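Local coordinates for putative sulfatase yidJ (Bacteroides fragilis, PDB 2QZU), which probably hydrolyses sulfate esters as a metal-binding member of the sulfatase family, at residues 57-62 / 301-306; 209-214 / 220-225; 226-231 / 291-296. All coordinates share one frame; numbering follows the deposited sequence.

In the fold
The first segment met from the N terminus is 57-62, at the end of helix 54-61. Its partner 301-306 comes 239 residues later, so interaction 1 closes the longest loop. The other two contacts fall within that loop, one after the other. Interaction 2 closes a short loop between helix 200-213 and strand 222-228. Interaction 3 starts further along the same strand and reaches helix 267-299. No two loops cross. The helices of interactions 2 and 3 pack together through I212 and I293. I294 of helix 267-299 touches L59 and F303 of interaction 1. Interactions 2 and 3 tie helices 200-213 and 267-299 to strand 222-228, and interaction 1 joins helix 54-61 to the loop before strand 306-311.

Interaction 1. Residues 57-62 / 301-306; sequences DKLASE and NLFDNT
The contact lies where the loop from helix 267-299 into strand 306-311 meets the C-terminal end of helix 54-61. F303 points its ring across to L59 and E62, and these three side chains make the contact. L59 meets the rim of the ring. Its CD1 lies near the ring plane, 4.1 Å from F303 CE1 and equally close to CZ. The branch gets there because L59 CG is anti to the backbone N (chi1 -177°), which brings the end of the side chain nearer than its base. E62 comes to the neighbouring part of the ring. Its OE1 is 3.4 Å from F303 CE2, in an oblique approach, with the carboxylate and ring planes 47° apart. No hydrogen bond crosses between the segments. The other carboxylate oxygen of E62 makes a long, weak ion pair with K298, and K298 also forms a cation-pi contact with F303. The lysine therefore probably offsets the negative charge beside the ring. I294 and L297 of helix 267-299 pack against F303, while S341 of strand 338-341 touches both F303 and L59. The backbone on the F303 side is tightly folded. N301, with positive phi, is the C-prime residue of a Schellman motif that ends helix 267-299. A type I beta turn then runs from F303 to T306. T306 OG1 donates to L302 O at 2.6 Å, from above the carbonyl plane. On the other segment, S61 OG donates to K58 O, also at 2.6 Å, within the last turn of its helix. Helix 267-299 thus runs on through this loop into strand 306-311, which lies parallel to strand 222-228 in the sheet, as in the beta-alpha-beta crossovers of alpha/beta folds.

Interaction 2. Residues 209-214 / 220-225; sequences IEYING and QPFALV
Y211 lies against L224 and F222, and this is the dense part of the contact. L224 CD1 sits over one face of the Y211 ring, 4.2 Å from its centroid and 28° off the normal, a CH-pi contact. Its closest ring atom is Y211 CD2, at 3.8 Å. F222 meets the same ring at the edge, with its CD2 3.9 Å from Y211 CE2. Y211 runs past both partners in the opposite direction. With chi1 at -173°, its ring swings out from the helix to the strand. I212 touches more lightly. Its CG1 is 4.2 Å from L224 CD2, and the two side chains cross at about a right angle. I212 then continues onto I293 and L297 of helix 267-299. The other side of the helix is looser: E210 is exposed and forms a salt bridge with K207, away from the strand. Helix 209-213 and strand 222-225 run nearly antiparallel, at 177°, with their axes 10.3 Å apart. No hydrogen bond joins the two segments. The helix is therefore held to the strand here by apolar and CH-pi packing, which depends on shape and burial.

Interaction 3. Residues 226-231 / 291-296; sequences VSMNPP and GRIIEA
I293 reaches from its helix toward the strand and meets V226 and M228 with one methyl. I293 CD1 is 4.0 Å from V226 CG1 and 3.9 Å from the CE of M228, which is a selenomethionine. Both pairs meet tip to tip. The contact is small and wholly apolar, and no hydrogen bond crosses it. Each side chain has a shape that suits this. The extended chain of M228 beyond CG carries its terminal methyl out to I293. In V226, CG1 is the branch that meets the isoleucine. V226 and M228 alternate with S227, whose side chain does not take part here. S227 OG instead hydrogen-bonds to K132 O and to R80.

The next shell fixes the two sides. The strand is held in the sheet by backbone hydrogen bonds. V226 pairs with F32 and M34, S227 with I130 and K132, and M228 with M34. E204 of helix 200-213 and V286 of helix 267-299 pack on M228. I33 of strand 29-35 touches I293. On the helix, E295 N to G291 O at 3.0 Å and A296 N to R292 O at 3.1 Å keep the turns regular. R292 binds across to helix 200-213, through S206 OG and the carbonyl oxygen of E202. Beyond M228 the chain leaves the strand and passes through a cis peptide bond before P231. A long helix packed on a central, largely parallel strand group is typical of the alpha/beta core of the alkaline phosphatase clan, to which sulfatases belong.

Interaction 1. Residues 57-62 / 301-306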
ATOM      1  N   ASP A  57      -5.105  -5.575 -29.731  1.00  8.94           N
ATOM      2  CA  ASP A  57      -6.139  -5.516 -30.765  1.00  8.48           C
ATOM      3  C   ASP A  57      -5.505  -5.913 -32.098  1.00  8.81           C
ATOM      4  O   ASP A  57      -6.101  -6.644 -32.889  1.00  9.70           O
ATOM      5  CB  ASP A  57      -6.722  -4.101 -30.904  1.00 10.12           C
ATOM      6  CG  ASP A  57      -7.578  -3.692 -29.722  1.00 16.43           C
ATOM      7  OD1 ASP A  57      -7.849  -4.539 -28.845  1.00 13.58           O
ATOM      8  OD2 ASP A  57      -7.991  -2.512 -29.681  1.00 21.64           O
ATOM      9  N   LYS A  58      -4.298  -5.410 -32.341  1.00  9.53           N
ATOM     10  CA  LYS A  58      -3.570  -5.713 -33.570  1.00 11.19           C
ATOM     11  C   LYS A  58      -3.228  -7.204 -33.621  1.00 10.66           C
ATOM     12  O   LYS A  58      -3.398  -7.856 -34.650  1.00  8.02           O
ATOM     13  CB  LYS A  58      -2.289  -4.871 -33.640  1.00 12.25           C
ATOM     14  CG  LYS A  58      -1.429  -5.111 -34.875  1.00 15.46           C
ATOM     15  CD  LYS A  58      -2.156  -4.743 -36.161  1.00 18.59           C
ATOM     16  CE  LYS A  58      -1.260  -4.948 -37.376  1.00 21.80           C
ATOM     17  NZ  LYS A  58      -1.963  -4.630 -38.651  1.00 25.19           N
ATOM     18  N   LEU A  59      -2.756  -7.740 -32.500  1.00  8.52           N
ATOM     19  CA  LEU A  59      -2.409  -9.153 -32.422  1.00 10.82           C
ATOM     20  C   LEU A  59      -3.642  -9.997 -32.737  1.00 10.65           C
ATOM     21  O   LEU A  59      -3.567 -10.970 -33.489  1.00  9.01           O
ATOM     22  CB  LEU A  59      -1.900  -9.493 -31.018  1.00 11.34           C
ATOM     23  CG  LEU A  59      -1.425 -10.925 -30.790  1.00 17.00           C
ATOM     24  CD1 LEU A  59      -0.208 -11.208 -31.668  1.00 16.62           C
ATOM     25  CD2 LEU A  59      -1.084 -11.108 -29.321  1.00 17.81           C
ATOM     26  N   ALA A  60      -4.773  -9.610 -32.160  1.00  9.09           N
ATOM     27  CA  ALA A  60      -6.027 -10.323 -32.374  1.00  5.32           C
ATOM     28  C   ALA A  60      -6.431 -10.305 -33.842  1.00  9.88           C
ATOM     29  O   ALA A  60      -6.912 -11.303 -34.373  1.00 12.13           O
ATOM     30  CB  ALA A  60      -7.127  -9.702 -31.533  1.00  6.77           C
ATOM     31  N   SER A  61      -6.232  -9.166 -34.496  1.00  9.72           N
ATOM     32  CA  SER A  61      -6.594  -9.022 -35.903  1.00  9.48           C
ATOM     33  C   SER A  61      -5.741  -9.907 -36.803  1.00 13.88           C
ATOM     34  O   SER A  61      -6.127 -10.216 -37.930  1.00 15.79           O
ATOM     35  CB  SER A  61      -6.442  -7.565 -36.349  1.00 11.05           C
ATOM     36  OG  SER A  61      -5.075  -7.227 -36.489  1.00 12.54           O
ATOM     37  N   GLU A  62      -4.575 -10.305 -36.311  1.00 11.73           N
ATOM     38  CA  GLU A  62      -3.683 -11.158 -37.087  1.00 15.13           C
ATOM     39  C   GLU A  62      -3.844 -12.618 -36.678  1.00 15.01           C
ATOM     40  O   GLU A  62      -3.147 -13.496 -37.188  1.00 14.68           O
ATOM     41  CB  GLU A  62      -2.231 -10.719 -36.890  1.00 19.24           C
ATOM     42  CG  GLU A  62      -1.959  -9.281 -37.305  1.00 22.61           C
ATOM     43  CD  GLU A  62      -0.483  -8.932 -37.278  1.00 24.09           C
ATOM     44  OE1 GLU A  62       0.269  -9.457 -38.126  1.00 33.45           O
ATOM     45  OE2 GLU A  62      -0.074  -8.138 -36.405  1.00 30.51           O
ATOM     46  N   ASN A 301      11.919 -11.713 -38.189  1.00  8.17           N
ATOM     47  CA  ASN A 301      11.248 -12.669 -39.075  1.00  8.47           C
ATOM     48  C   ASN A 301      10.893 -13.942 -38.309  1.00  9.16           C
ATOM     49  O   ASN A 301      10.976 -15.056 -38.842  1.00  9.11           O
ATOM     50  CB  ASN A 301      12.145 -13.008 -40.268  1.00 16.57           C
ATOM     51  CG  ASN A 301      12.222 -11.876 -41.276  1.00 17.92           C
ATOM     52  OD1 ASN A 301      13.048 -11.894 -42.189  1.00 27.56           O
ATOM     53  ND2 ASN A 301      11.351 -10.886 -41.121  1.00 23.18           N
ATOM     54  N   LEU A 302      10.501 -13.758 -37.051  1.00  8.38           N
ATOM     55  CA  LEU A 302      10.137 -14.862 -36.171  1.00 11.56           C
ATOM     56  C   LEU A 302       8.689 -14.755 -35.705  1.00 12.33           C
ATOM     57  O   LEU A 302       8.337 -15.284 -34.652  1.00 13.60           O
ATOM     58  CB  LEU A 302      11.048 -14.873 -34.941  1.00  7.80           C
ATOM     59  CG  LEU A 302      12.550 -15.092 -35.135  1.00  7.12           C
ATOM     60  CD1 LEU A 302      13.286 -14.892 -33.807  1.00  8.62           C
ATOM     61  CD2 LEU A 302      12.783 -16.492 -35.676  1.00 10.53           C
ATOM     62  N   PHE A 303       7.854 -14.064 -36.474  1.00 12.32           N
ATOM     63  CA  PHE A 303       6.456 -13.905 -36.095  1.00  8.26           C
ATOM     64  C   PHE A 303       5.545 -14.869 -36.846  1.00 11.53           C
ATOM     65  O   PHE A 303       4.656 -15.481 -36.255  1.00  8.13           O
ATOM     66  CB  PHE A 303       5.983 -12.466 -36.350  1.00  9.39           C
ATOM     67  CG  PHE A 303       4.555 -12.213 -35.927  1.00 10.84           C
ATOM     68  CD1 PHE A 303       4.198 -12.240 -34.582  1.00 12.48           C
ATOM     69  CD2 PHE A 303       3.566 -11.965 -36.877  1.00 12.05           C
ATOM     70  CE1 PHE A 303       2.878 -12.028 -34.188  1.00 11.79           C
ATOM     71  CE2 PHE A 303       2.239 -11.752 -36.494  1.00 10.12           C
ATOM     72  CZ  PHE A 303       1.895 -11.782 -35.145  1.00 14.30           C
ATOM     73  N   ASP A 304       5.774 -15.010 -38.147  1.00 11.41           N
ATOM     74  CA  ASP A 304       4.938 -15.880 -38.964  1.00  9.86           C
ATOM     75  C   ASP A 304       4.926 -17.349 -38.576  1.00  8.10           C
ATOM     76  O   ASP A 304       3.875 -17.992 -38.641  1.00  7.17           O
ATOM     77  CB  ASP A 304       5.320 -15.767 -40.443  1.00  8.47           C
ATOM     78  CG  ASP A 304       5.034 -14.401 -41.016  1.00 21.17           C
ATOM     79  OD1 ASP A 304       4.240 -13.650 -40.407  1.00 20.64           O
ATOM     80  OD2 ASP A 304       5.595 -14.084 -42.085  1.00 27.99           O
ATOM     81  N   ASN A 305       6.077 -17.905 -38.205  1.00  7.83           N
ATOM     82  CA  ASN A 305       6.086 -19.316 -37.837  1.00 12.85           C
ATOM     83  C   ASN A 305       6.291 -19.524 -36.355  1.00  9.81           C
ATOM     84  O   ASN A 305       7.039 -20.406 -35.925  1.00 11.58           O
ATOM     85  CB  ASN A 305       7.144 -20.102 -38.612  1.00 13.62           C
ATOM     86  CG  ASN A 305       6.915 -21.602 -38.519  1.00 24.79           C
ATOM     87  OD1 ASN A 305       5.787 -22.075 -38.701  1.00 22.74           O
ATOM     88  ND2 ASN A 305       7.973 -22.354 -38.235  1.00 24.34           N
ATOM     89  N   THR A 306       5.616 -18.683 -35.581  1.00 10.94           N
ATOM     90  CA  THR A 306       5.668 -18.753 -34.134  1.00  7.55           C
ATOM     91  C   THR A 306       4.243 -18.646 -33.630  1.00  8.15           C
ATOM     92  O   THR A 306       3.462 -17.832 -34.120  1.00  9.87           O
ATOM     93  CB  THR A 306       6.468 -17.582 -33.532  1.00  7.59           C
ATOM     94  OG1 THR A 306       7.847 -17.701 -33.898  1.00 11.58           O
ATOM     95  CG2 THR A 306       6.342 -17.576 -32.004  1.00  5.49           C
TER

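Interaction 2. Residues 209-214 / 220-225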
ATOM      1  N   ILE A 209      13.033  -9.368 -25.539  1.00  7.89           N
ATOM      2  CA  ILE A 209      13.537  -8.893 -26.824  1.00  8.88           C
ATOM      3  C   ILE A 209      14.966  -9.392 -27.035  1.00  7.51           C
ATOM      4  O   ILE A 209      15.315  -9.856 -28.119  1.00  9.17           O
ATOM      5  CB  ILE A 209      13.469  -7.346 -26.893  1.00 12.48           C
ATOM      6  CG1 ILE A 209      11.999  -6.917 -26.979  1.00 11.26           C
ATOM      7  CG2 ILE A 209      14.259  -6.825 -28.088  1.00  9.38           C
ATOM      8  CD1 ILE A 209      11.779  -5.419 -26.928  1.00 13.48           C
ATOM      9  N   GLU A 210      15.794  -9.313 -25.999  1.00  7.14           N
ATOM     10  CA  GLU A 210      17.160  -9.801 -26.129  1.00  8.21           C
ATOM     11  C   GLU A 210      17.143 -11.294 -26.447  1.00  7.28           C
ATOM     12  O   GLU A 210      17.900 -11.760 -27.302  1.00  8.93           O
ATOM     13  CB  GLU A 210      17.948  -9.547 -24.843  1.00  8.08           C
ATOM     14  CG  GLU A 210      18.012  -8.077 -24.474  1.00 16.00           C
ATOM     15  CD  GLU A 210      18.912  -7.807 -23.289  1.00 27.38           C
ATOM     16  OE1 GLU A 210      18.903  -8.614 -22.338  1.00 25.61           O
ATOM     17  OE2 GLU A 210      19.619  -6.778 -23.307  1.00 34.70           O
ATOM     18  N   TYR A 211      16.277 -12.041 -25.769  1.00  5.16           N
ATOM     19  CA  TYR A 211      16.182 -13.478 -26.008  1.00  7.77           C
ATOM     20  C   TYR A 211      15.776 -13.741 -27.458  1.00  7.63           C
ATOM     21  O   TYR A 211      16.383 -14.560 -28.149  1.00  6.58           O
ATOM     22  CB  TYR A 211      15.145 -14.114 -25.080  1.00  5.54           C
ATOM     23  CG  TYR A 211      15.125 -15.624 -25.164  1.00  7.43           C
ATOM     24  CD1 TYR A 211      16.093 -16.387 -24.517  1.00 14.58           C
ATOM     25  CD2 TYR A 211      14.147 -16.287 -25.902  1.00  7.07           C
ATOM     26  CE1 TYR A 211      16.089 -17.776 -24.599  1.00 10.69           C
ATOM     27  CE2 TYR A 211      14.134 -17.679 -25.993  1.00 11.34           C
ATOM     28  CZ  TYR A 211      15.108 -18.414 -25.338  1.00 15.01           C
ATOM     29  OH  TYR A 211      15.102 -19.789 -25.412  1.00 16.59           O
ATOM     30  N   ILE A 212      14.744 -13.038 -27.907  1.00  6.06           N
ATOM     31  CA  ILE A 212      14.245 -13.181 -29.268  1.00  7.51           C
ATOM     32  C   ILE A 212      15.301 -12.815 -30.315  1.00  7.18           C
ATOM     33  O   ILE A 212      15.444 -13.508 -31.326  1.00  7.23           O
ATOM     34  CB  ILE A 212      12.971 -12.326 -29.466  1.00  7.06           C
ATOM     35  CG1 ILE A 212      11.828 -12.937 -28.644  1.00  6.40           C
ATOM     36  CG2 ILE A 212      12.607 -12.256 -30.938  1.00  7.46           C
ATOM     37  CD1 ILE A 212      10.573 -12.082 -28.562  1.00  5.53           C
ATOM     38  N   ASN A 213      16.042 -11.736 -30.074  1.00  8.16           N
ATOM     39  CA  ASN A 213      17.091 -11.320 -31.002  1.00 11.15           C
ATOM     40  C   ASN A 213      18.097 -12.460 -31.166  1.00 13.69           C
ATOM     41  O   ASN A 213      18.599 -12.705 -32.262  1.00 11.23           O
ATOM     42  CB  ASN A 213      17.819 -10.081 -30.474  1.00  6.64           C
ATOM     43  CG  ASN A 213      16.983  -8.814 -30.563  1.00  7.57           C
ATOM     44  OD1 ASN A 213      17.349  -7.778 -30.005  1.00 16.33           O
ATOM     45  ND2 ASN A 213      15.863  -8.886 -31.269  1.00  4.46           N
ATOM     46  N   GLY A 214      18.374 -13.154 -30.066  1.00  8.77           N
ATOM     47  CA  GLY A 214      19.320 -14.252 -30.094  1.00 11.60           C
ATOM     48  C   GLY A 214      18.848 -15.501 -30.817  1.00 12.77           C
ATOM     49  O   GLY A 214      19.625 -16.436 -31.002  1.00 14.73           O
ATOM     50  N   GLN A 220      17.549 -23.598 -34.362  1.00 14.77           N
ATOM     51  CA  GLN A 220      16.716 -24.524 -33.603  1.00 13.50           C
ATOM     52  C   GLN A 220      15.435 -23.808 -33.192  1.00 13.66           C
ATOM     53  O   GLN A 220      15.379 -22.580 -33.204  1.00 11.99           O
ATOM     54  CB  GLN A 220      17.457 -24.994 -32.346  1.00 16.07           C
ATOM     55  CG  GLN A 220      17.899 -23.861 -31.431  1.00 24.21           C
ATOM     56  CD  GLN A 220      18.653 -24.354 -30.211  1.00 28.71           C
ATOM     57  OE1 GLN A 220      18.088 -25.021 -29.344  1.00 44.32           O
ATOM     58  NE2 GLN A 220      19.937 -24.029 -30.138  1.00 35.82           N
ATOM     59  N   PRO A 221      14.380 -24.562 -32.847  1.00  8.91           N
ATOM     60  CA  PRO A 221      13.150 -23.878 -32.441  1.00  6.33           C
ATOM     61  C   PRO A 221      13.325 -23.357 -31.014  1.00  8.42           C
ATOM     62  O   PRO A 221      14.262 -23.748 -30.314  1.00  8.50           O
ATOM     63  CB  PRO A 221      12.093 -24.981 -32.500  1.00 12.35           C
ATOM     64  CG  PRO A 221      12.683 -26.009 -33.438  1.00 12.69           C
ATOM     65  CD  PRO A 221      14.136 -26.000 -33.057  1.00 11.84           C
ATOM     66  N   PHE A 222      12.434 -22.470 -30.587  1.00  8.03           N
ATOM     67  CA  PHE A 222      12.501 -21.956 -29.226  1.00  5.32           C
ATOM     68  C   PHE A 222      11.110 -21.762 -28.641  1.00  4.11           C
ATOM     69  O   PHE A 222      10.119 -21.638 -29.366  1.00  5.28           O
ATOM     70  CB  PHE A 222      13.263 -20.621 -29.166  1.00  6.24           C
ATOM     71  CG  PHE A 222      12.524 -19.457 -29.779  1.00  7.57           C
ATOM     72  CD1 PHE A 222      12.614 -19.196 -31.144  1.00  7.72           C
ATOM     73  CD2 PHE A 222      11.755 -18.610 -28.984  1.00  8.95           C
ATOM     74  CE1 PHE A 222      11.952 -18.103 -31.711  1.00 11.60           C
ATOM     75  CE2 PHE A 222      11.089 -17.514 -29.541  1.00 11.85           C
ATOM     76  CZ  PHE A 222      11.188 -17.260 -30.907  1.00 11.36           C
ATOM     77  N   ALA A 223      11.052 -21.768 -27.314  1.00  4.70           N
ATOM     78  CA  ALA A 223       9.817 -21.546 -26.577  1.00  6.65           C
ATOM     79  C   ALA A 223      10.182 -20.545 -25.493  1.00  6.72           C
ATOM     80  O   ALA A 223      11.146 -20.746 -24.753  1.00  6.81           O
ATOM     81  CB  ALA A 223       9.313 -22.849 -25.946  1.00  5.58           C
ATOM     82  N   LEU A 224       9.426 -19.457 -25.413  1.00  3.98           N
ATOM     83  CA  LEU A 224       9.681 -18.438 -24.407  1.00  5.04           C
ATOM     84  C   LEU A 224       8.390 -18.067 -23.701  1.00  3.04           C
ATOM     85  O   LEU A 224       7.360 -17.848 -24.341  1.00  6.02           O
ATOM     86  CB  LEU A 224      10.283 -17.177 -25.050  1.00  4.67           C
ATOM     87  CG  LEU A 224      10.431 -15.939 -24.150  1.00  5.94           C
ATOM     88  CD1 LEU A 224      11.563 -16.158 -23.160  1.00 11.10           C
ATOM     89  CD2 LEU A 224      10.713 -14.698 -25.001  1.00  6.75           C
ATOM     90  N   VAL A 225       8.442 -18.020 -22.377  1.00  3.59           N
ATOM     91  CA  VAL A 225       7.287 -17.616 -21.595  1.00  4.69           C
ATOM     92  C   VAL A 225       7.629 -16.261 -20.989  1.00  4.62           C
ATOM     93  O   VAL A 225       8.728 -16.068 -20.469  1.00  7.10           O
ATOM     94  CB  VAL A 225       6.982 -18.593 -20.429  1.00  5.01           C
ATOM     95  CG1 VAL A 225       5.874 -18.016 -19.556  1.00  3.11           C
ATOM     96  CG2 VAL A 225       6.578 -19.955 -20.968  1.00  9.57           C
TER

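Interaction 3. Residues 226-231 / 291-296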
ATOM      1  N   VAL A 226       6.702 -15.316 -21.087  1.00  4.69           N
ATOM      2  CA  VAL A 226       6.886 -13.999 -20.496  1.00  4.35           C
ATOM      3  C   VAL A 226       5.666 -13.859 -19.584  1.00  5.64           C
ATOM      4  O   VAL A 226       4.545 -13.695 -20.056  1.00  3.99           O
ATOM      5  CB  VAL A 226       6.894 -12.879 -21.562  1.00  5.09           C
ATOM      6  CG1 VAL A 226       7.127 -11.534 -20.895  1.00  8.49           C
ATOM      7  CG2 VAL A 226       7.988 -13.147 -22.586  1.00  3.40           C
ATOM      8  N   SER A 227       5.906 -13.955 -18.280  1.00  5.60           N
ATOM      9  CA  SER A 227       4.856 -13.895 -17.269  1.00  6.86           C
ATOM     10  C   SER A 227       4.894 -12.568 -16.509  1.00  5.86           C
ATOM     11  O   SER A 227       5.650 -12.412 -15.548  1.00  5.58           O
ATOM     12  CB  SER A 227       5.039 -15.072 -16.304  1.00  4.96           C
ATOM     13  OG  SER A 227       4.059 -15.081 -15.284  1.00  7.45           O
HETATM   14  N   MSE A 228       4.066 -11.620 -16.943  1.00  4.81           N
HETATM   15  CA  MSE A 228       4.019 -10.296 -16.322  1.00  6.39           C
HETATM   16  C   MSE A 228       3.083 -10.258 -15.122  1.00  4.03           C
HETATM   17  O   MSE A 228       2.079 -10.967 -15.084  1.00  7.16           O
HETATM   18  CB  MSE A 228       3.583  -9.260 -17.356  1.00  7.37           C
HETATM   19  CG  MSE A 228       4.532  -9.156 -18.542  1.00  4.56           C
HETATM   20 SE   MSE A 228       3.829  -7.978 -19.912  1.00 22.06          SE
HETATM   21  CE  MSE A 228       5.358  -7.966 -21.108  1.00 14.66           C
ATOM     22  N   ASN A 229       3.415  -9.414 -14.150  1.00  5.09           N
ATOM     23  CA  ASN A 229       2.622  -9.302 -12.930  1.00  6.60           C
ATOM     24  C   ASN A 229       1.415  -8.371 -13.086  1.00  5.11           C
ATOM     25  O   ASN A 229       0.281  -8.780 -12.830  1.00  5.67           O
ATOM     26  CB  ASN A 229       3.513  -8.862 -11.764  1.00  8.87           C
ATOM     27  CG  ASN A 229       3.007  -9.372 -10.427  1.00  9.42           C
ATOM     28  OD1 ASN A 229       1.813  -9.316 -10.146  1.00 11.74           O
ATOM     29  ND2 ASN A 229       3.915  -9.874  -9.597  1.00 15.04           N
ATOM     30  N   PRO A 230       1.631  -7.104 -13.491  1.00  5.46           N
ATOM     31  CA  PRO A 230       0.452  -6.240 -13.645  1.00  5.08           C
ATOM     32  C   PRO A 230      -0.443  -6.913 -14.692  1.00  4.58           C
ATOM     33  O   PRO A 230       0.059  -7.622 -15.559  1.00  7.41           O
ATOM     34  CB  PRO A 230       1.044  -4.934 -14.171  1.00  3.76           C
ATOM     35  CG  PRO A 230       2.451  -4.934 -13.620  1.00  5.34           C
ATOM     36  CD  PRO A 230       2.877  -6.374 -13.797  1.00  4.50           C
ATOM     37  N   PRO A 231      -1.765  -6.670 -14.658  1.00  6.84           N
ATOM     38  CA  PRO A 231      -2.539  -5.810 -13.762  1.00  8.40           C
ATOM     39  C   PRO A 231      -2.870  -6.350 -12.368  1.00  8.22           C
ATOM     40  O   PRO A 231      -3.866  -5.946 -11.773  1.00  8.20           O
ATOM     41  CB  PRO A 231      -3.791  -5.519 -14.577  1.00  6.23           C
ATOM     42  CG  PRO A 231      -4.020  -6.818 -15.271  1.00  5.14           C
ATOM     43  CD  PRO A 231      -2.632  -7.225 -15.718  1.00  3.02           C
ATOM     44  N   GLY A 291       3.397  -5.164 -27.182  1.00  8.11           N
ATOM     45  CA  GLY A 291       3.657  -4.637 -28.512  1.00  9.09           C
ATOM     46  C   GLY A 291       5.141  -4.652 -28.840  1.00 10.27           C
ATOM     47  O   GLY A 291       5.534  -4.916 -29.980  1.00  7.67           O
ATOM     48  N   ARG A 292       5.972  -4.369 -27.841  1.00  9.53           N
ATOM     49  CA  ARG A 292       7.421  -4.367 -28.031  1.00  9.18           C
ATOM     50  C   ARG A 292       7.917  -5.772 -28.379  1.00 11.81           C
ATOM     51  O   ARG A 292       8.783  -5.946 -29.240  1.00  7.04           O
ATOM     52  CB  ARG A 292       8.117  -3.883 -26.760  1.00  9.64           C
ATOM     53  CG  ARG A 292       7.831  -2.437 -26.386  1.00 12.11           C
ATOM     54  CD  ARG A 292       8.507  -2.109 -25.062  1.00 14.17           C
ATOM     55  NE  ARG A 292       9.950  -2.321 -25.126  1.00 10.60           N
ATOM     56  CZ  ARG A 292      10.728  -2.517 -24.063  1.00 11.79           C
ATOM     57  NH1 ARG A 292      10.200  -2.535 -22.845  1.00 13.24           N
ATOM     58  NH2 ARG A 292      12.035  -2.681 -24.215  1.00 13.29           N
ATOM     59  N   ILE A 293       7.369  -6.778 -27.701  1.00  7.78           N
ATOM     60  CA  ILE A 293       7.763  -8.165 -27.954  1.00  7.98           C
ATOM     61  C   ILE A 293       7.351  -8.605 -29.356  1.00  8.82           C
ATOM     62  O   ILE A 293       8.134  -9.231 -30.078  1.00  8.38           O
ATOM     63  CB  ILE A 293       7.135  -9.115 -26.906  1.00 10.29           C
ATOM     64  CG1 ILE A 293       7.645  -8.747 -25.507  1.00  6.85           C
ATOM     65  CG2 ILE A 293       7.482 -10.572 -27.234  1.00  7.02           C
ATOM     66  CD1 ILE A 293       6.937  -9.491 -24.373  1.00  6.07           C
ATOM     67  N   ILE A 294       6.125  -8.271 -29.747  1.00  7.86           N
ATOM     68  CA  ILE A 294       5.635  -8.632 -31.069  1.00  9.92           C
ATOM     69  C   ILE A 294       6.516  -7.988 -32.134  1.00 10.85           C
ATOM     70  O   ILE A 294       6.872  -8.626 -33.125  1.00  8.88           O
ATOM     71  CB  ILE A 294       4.179  -8.161 -31.277  1.00  7.95           C
ATOM     72  CG1 ILE A 294       3.257  -8.847 -30.268  1.00  8.28           C
ATOM     73  CG2 ILE A 294       3.730  -8.460 -32.702  1.00 17.57           C
ATOM     74  CD1 ILE A 294       3.341 -10.357 -30.275  1.00  9.95           C
ATOM     75  N   GLU A 295       6.878  -6.727 -31.918  1.00 11.20           N
ATOM     76  CA  GLU A 295       7.720  -6.007 -32.870  1.00 17.08           C
ATOM     77  C   GLU A 295       9.075  -6.689 -33.029  1.00 14.27           C
ATOM     78  O   GLU A 295       9.622  -6.739 -34.130  1.00 13.62           O
ATOM     79  CB  GLU A 295       7.923  -4.557 -32.420  1.00 15.07           C
ATOM     80  CG  GLU A 295       8.695  -3.709 -33.416  1.00 27.83           C
ATOM     81  CD  GLU A 295       8.840  -2.266 -32.968  1.00 34.62           C
ATOM     82  OE1 GLU A 295       7.804  -1.608 -32.734  1.00 59.96           O
ATOM     83  OE2 GLU A 295       9.989  -1.788 -32.854  1.00 55.24           O
ATOM     84  N   ALA A 296       9.613  -7.211 -31.930  1.00 10.53           N
ATOM     85  CA  ALA A 296      10.900  -7.899 -31.972  1.00 10.87           C
ATOM     86  C   ALA A 296      10.764  -9.163 -32.812  1.00  7.41           C
ATOM     87  O   ALA A 296      11.655  -9.498 -33.597  1.00  8.88           O
ATOM     88  CB  ALA A 296      11.360  -8.249 -30.561  1.00  8.55           C
TER